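Side-chain contacts in enterobactin synthetase component F-related protein (Vibrio cholerae serotype O1, PDB 4OXI), which probably activates glycine with ATP to form glycyl-adenylate, as an adenylation domain in a lipopolysaccharide modification pathway linked to antimicrobial peptide resistance: residues I232-S235 with Y236-H240; Q521-P524 with D525-L528. All coordinates share one frame; numbering follows the deposited sequence.

Contact 1. Residues I232-S235 with Y236-H240; sequences IAVS and YSNLH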
loop_
_atom_site.group_PDB
_atom_site.type_symbol
_atom_site.label_atom_id
_atom_site.label_comp_id
_atom_site.label_asym_id
_atom_site.label_seq_id
_atom_site.Cartn_x
_atom_site.Cartn_y
_atom_site.Cartn_z
ATOM N N ILE A 232 -6.334 3.782 8.493
ATOM C CA ILE A 232 -5.879 5.030 7.924
ATOM C C ILE A 232 -6.771 5.362 6.743
ATOM O O ILE A 232 -6.752 4.667 5.718
ATOM C CB ILE A 232 -4.438 4.879 7.450
ATOM C CG1 ILE A 232 -3.521 4.618 8.648
ATOM C CG2 ILE A 232 -3.984 6.102 6.688
ATOM C CD1 ILE A 232 -2.144 4.126 8.245
ATOM N N ALA A 233 -7.571 6.410 6.902
ATOM C CA ALA A 233 -8.481 6.835 5.863
ATOM C C ALA A 233 -7.838 7.985 5.088
ATOM O O ALA A 233 -7.525 9.022 5.663
ATOM C CB ALA A 233 -9.807 7.262 6.471
ATOM N N VAL A 234 -7.650 7.786 3.785
ATOM C CA VAL A 234 -6.974 8.736 2.921
ATOM C C VAL A 234 -8.021 9.475 2.081
ATOM O O VAL A 234 -8.860 8.851 1.425
ATOM C CB VAL A 234 -5.980 7.999 1.997
ATOM C CG1 VAL A 234 -5.386 8.949 0.954
ATOM C CG2 VAL A 234 -4.877 7.346 2.819
ATOM N N SER A 235 -7.989 10.802 2.111
ATOM C CA SER A 235 -9.038 11.598 1.457
ATOM C C SER A 235 -8.770 11.748 -0.024
ATOM O O SER A 235 -7.674 11.454 -0.493
ATOM C CB SER A 235 -9.087 12.997 2.056
ATOM O OG SER A 235 -7.917 13.688 1.674
ATOM N N TYR A 236 -9.766 12.218 -0.770
ATOM C CA TYR A 236 -9.532 12.541 -2.175
ATOM C C TYR A 236 -8.456 13.602 -2.344
ATOM O O TYR A 236 -7.614 13.480 -3.236
ATOM C CB TYR A 236 -10.834 12.919 -2.900
ATOM C CG TYR A 236 -11.634 11.691 -3.274
ATOM C CD1 TYR A 236 -11.394 11.026 -4.471
ATOM C CD2 TYR A 236 -12.595 11.173 -2.414
ATOM C CE1 TYR A 236 -12.107 9.894 -4.822
ATOM C CE2 TYR A 236 -13.316 10.042 -2.750
ATOM C CZ TYR A 236 -13.062 9.406 -3.963
ATOM O OH TYR A 236 -13.766 8.274 -4.313
ATOM N N SER A 237 -8.446 14.630 -1.495
ATOM C CA SER A 237 -7.408 15.660 -1.662
ATOM C C SER A 237 -6.016 15.124 -1.310
ATOM O O SER A 237 -5.048 15.489 -1.964
ATOM C CB SER A 237 -7.719 16.953 -0.898
ATOM O OG SER A 237 -7.773 16.721 0.492
ATOM N N ASN A 238 -5.911 14.248 -0.306
ATOM C CA ASN A 238 -4.639 13.552 -0.057
ATOM C C ASN A 238 -4.160 12.859 -1.327
ATOM O O ASN A 238 -3.023 13.042 -1.771
ATOM C CB ASN A 238 -4.786 12.455 1.003
ATOM C CG ASN A 238 -5.099 12.979 2.383
ATOM O OD1 ASN A 238 -5.897 12.377 3.105
ATOM N ND2 ASN A 238 -4.476 14.089 2.767
ATOM N N LEU A 239 -5.043 12.050 -1.909
ATOM C CA LEU A 239 -4.686 11.226 -3.066
ATOM C C LEU A 239 -4.389 12.068 -4.296
ATOM O O LEU A 239 -3.474 11.751 -5.072
ATOM C CB LEU A 239 -5.828 10.249 -3.382
ATOM C CG LEU A 239 -5.795 9.497 -4.717
ATOM C CD1 LEU A 239 -4.528 8.652 -4.827
ATOM C CD2 LEU A 239 -7.049 8.625 -4.881
ATOM N N HIS A 240 -5.183 13.124 -4.491
ATOM C CA HIS A 240 -5.030 13.999 -5.667
ATOM C C HIS A 240 -3.716 14.746 -5.592
ATOM O O HIS A 240 -3.039 14.919 -6.599
ATOM C CB HIS A 240 -6.196 14.986 -5.774
ATOM C CG HIS A 240 -7.449 14.374 -6.315
ATOM N ND1 HIS A 240 -8.707 14.793 -5.942
ATOM C CD2 HIS A 240 -7.637 13.369 -7.202
ATOM C CE1 HIS A 240 -9.615 14.077 -6.578
ATOM N NE2 HIS A 240 -8.994 13.211 -7.355
HETATM O O HOH W 1 -7.790 15.852 3.301
#
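S235 and N238 meet where the strand ends and the helix begins, the two short axes running at 71° to each other. S235 is the N-cap residue. Its carbonyl O accepts the first i-to-i+4 helix bond, 3.0 Å from L239 N. The two side chains form a capping box. S235 OG lies between its own backbone N and carbonyl carbon (chi1 69°), which turns it toward the helix start. There it accepts from N238 N at 2.9 Å. In return, N238 OD1 accepts from S235 N at 2.8 Å, with the donor tilted somewhat from the carbonyl plane. Each residue thus uses its side chain to bind the other's backbone NH. A water bridges S235 OG and S237 OG. V234 adds an apolar touch: its CG1 packs 3.6 Å from N238 CB.

The amide of N238 is fixed at both ends, since ND2 donates to K422 O. Y236 points its CB away from the strand segment, and its OH bonds to M122 O. Strand 230-235 pairs antiparallel with strand 216-222, and the link between them has the sequence of the glycine-rich phosphate-binding loop of adenylate-forming enzymes. The capping box lies where this hairpin runs straight into helix 236-249, with helix 51-62 against Y236 and H240.

Contact 2. Residues Q521-P524 with D525-L528; sequences QWQP and DLWL
W527 lays one face of its indole over the carbonyl O of Q523, which sits 3.1 Å from W527 CG. The same oxygen accepts from W527 N at 3.0 Å, in a nearly straight bond (N-H...O angle 166°). One residue therefore both bonds to this oxygen and covers it. With CG anti to its carbonyl carbon and beside its backbone N (chi1 -65°), the indole of W527 is directed back toward the residues that precede the helix.

The far end of the indole reaches those residues. W527 CZ2 lies 3.2 Å from Q521 O, and W527 CH2 is 3.7 Å from W522 CE3. The two tryptophans make an offset edge-to-face pair. The edge of W527 points toward the face of W522, the planes stand at 78°, and the six-membered ring centroids are 5.3 Å apart. P524 fills the corner between the two rings. Its N lies under the face of W527 that covers Q523 O, and its CD lies over a face of W522. P524 CA is 3.6 Å from W527 CE3.

Further along the surface, Q523 and L526 run side by side, with Q523 NE2 3.8 Å from L526 CD2. P524 O accepts from L528 N at 3.0 Å, which continues the helical bonding.

Both rings have further neighbours. W527 also packs on V490 and T491, the last residues of helix 480-491, and W522 touches W544 and A546 of strand 543-546.

This is a helix N-terminus with Q523 at the N-cap and a proline in the first turn. It opens helix 524-531, consistent with the small C-terminal subdomain of adenylate-forming enzymes.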
loop_
_atom_site.group_PDB
_atom_site.type_symbol
_atom_site.label_atom_id
_atom_site.label_comp_id
_atom_site.label_asym_id
_atom_site.label_seq_id
_atom_site.Cartn_x
_atom_site.Cartn_y
_atom_site.Cartn_z
ATOM N N GLN A 521 5.255 -24.887 28.852
ATOM C CA GLN A 521 5.138 -26.221 28.275
ATOM C C GLN A 521 5.338 -26.185 26.765
ATOM O O GLN A 521 4.632 -25.474 26.062
ATOM C CB GLN A 521 3.784 -26.845 28.599
ATOM C CG GLN A 521 3.712 -28.304 28.167
ATOM C CD GLN A 521 2.304 -28.859 28.207
ATOM O OE1 GLN A 521 1.400 -28.256 28.798
ATOM N NE2 GLN A 521 2.106 -30.015 27.571
ATOM N N TRP A 522 6.299 -26.951 26.270
ATOM C CA TRP A 522 6.664 -26.891 24.857
ATOM C C TRP A 522 5.589 -27.531 23.969
ATOM O O TRP A 522 5.508 -28.752 23.867
ATOM C CB TRP A 522 8.014 -27.571 24.667
ATOM C CG TRP A 522 8.601 -27.487 23.296
ATOM C CD1 TRP A 522 8.679 -28.493 22.368
ATOM C CD2 TRP A 522 9.241 -26.350 22.709
ATOM N NE1 TRP A 522 9.319 -28.044 21.235
ATOM C CE2 TRP A 522 9.669 -26.730 21.417
ATOM C CE3 TRP A 522 9.482 -25.040 23.144
ATOM C CZ2 TRP A 522 10.330 -25.845 20.560
ATOM C CZ3 TRP A 522 10.137 -24.163 22.289
ATOM C CH2 TRP A 522 10.553 -24.570 21.014
ATOM N N GLN A 523 4.755 -26.699 23.340
ATOM C CA GLN A 523 3.713 -27.183 22.435
ATOM C C GLN A 523 3.712 -26.389 21.133
ATOM O O GLN A 523 2.736 -25.690 20.836
ATOM C CB GLN A 523 2.332 -27.036 23.083
ATOM C CG GLN A 523 2.199 -27.626 24.472
ATOM C CD GLN A 523 0.831 -27.381 25.071
ATOM O OE1 GLN A 523 0.583 -26.339 25.689
ATOM N NE2 GLN A 523 -0.071 -28.340 24.887
ATOM N N PRO A 524 4.797 -26.485 20.347
ATOM C CA PRO A 524 4.897 -25.606 19.175
ATOM C C PRO A 524 3.905 -25.926 18.048
ATOM O O PRO A 524 3.635 -25.047 17.229
ATOM C CB PRO A 524 6.339 -25.805 18.706
ATOM C CG PRO A 524 6.732 -27.156 19.231
ATOM C CD PRO A 524 6.010 -27.302 20.534
ATOM N N ASP A 525 3.369 -27.141 17.994
ATOM C CA ASP A 525 2.325 -27.439 17.007
ATOM C C ASP A 525 1.063 -26.653 17.326
ATOM O O ASP A 525 0.450 -26.045 16.445
ATOM C CB ASP A 525 1.999 -28.931 16.983
ATOM C CG ASP A 525 3.172 -29.770 16.526
ATOM O OD1 ASP A 525 3.610 -30.655 17.302
ATOM O OD2 ASP A 525 3.656 -29.537 15.392
ATOM N N LEU A 526 0.677 -26.682 18.595
ATOM C CA LEU A 526 -0.489 -25.962 19.061
ATOM C C LEU A 526 -0.295 -24.443 18.886
ATOM O O LEU A 526 -1.192 -23.745 18.401
ATOM C CB LEU A 526 -0.760 -26.312 20.524
ATOM C CG LEU A 526 -1.933 -25.586 21.174
ATOM C CD1 LEU A 526 -3.205 -25.841 20.383
ATOM C CD2 LEU A 526 -2.108 -26.024 22.620
ATOM N N TRP A 527 0.883 -23.951 19.266
ATOM C CA TRP A 527 1.227 -22.533 19.146
ATOM C C TRP A 527 1.102 -22.037 17.716
ATOM O O TRP A 527 0.514 -20.986 17.466
ATOM C CB TRP A 527 2.664 -22.305 19.581
ATOM C CG TRP A 527 2.917 -22.580 21.020
ATOM C CD1 TRP A 527 1.989 -22.757 22.011
ATOM C CD2 TRP A 527 4.199 -22.717 21.639
ATOM N NE1 TRP A 527 2.622 -22.984 23.213
ATOM C CE2 TRP A 527 3.980 -22.971 23.009
ATOM C CE3 TRP A 527 5.514 -22.645 21.165
ATOM C CZ2 TRP A 527 5.031 -23.145 23.912
ATOM C CZ3 TRP A 527 6.559 -22.827 22.066
ATOM C CH2 TRP A 527 6.309 -23.072 23.421
ATOM N N LEU A 528 1.689 -22.797 16.794
ATOM C CA LEU A 528 1.655 -22.490 15.376
ATOM C C LEU A 528 0.215 -22.441 14.877
ATOM O O LEU A 528 -0.180 -21.519 14.162
ATOM C CB LEU A 528 2.427 -23.557 14.609
ATOM C CG LEU A 528 2.595 -23.321 13.116
ATOM C CD1 LEU A 528 3.233 -21.961 12.900
ATOM C CD2 LEU A 528 3.426 -24.417 12.470
#

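Both contacts mark the start of a helix, but in very different surroundings. Contact 1 is buried, and the side chain of V234 is about 9 Å from the bound glycyl-adenosine-5'-phosphate. Contact 2 lies at the surface, on the opposite side of the chain's centre. Their centres are 43 Å apart, and they share no helix or strand. In contact 1 the helix follows directly on a strand, and side-chain hydrogen bonds add to the backbone ones. In contact 2 the helix follows a loop, and the hydrogen bonds are all backbone. There a tryptophan and a proline of the helix's own first turn pack against the loop tryptophan before it, with W527 buried and W522 exposed.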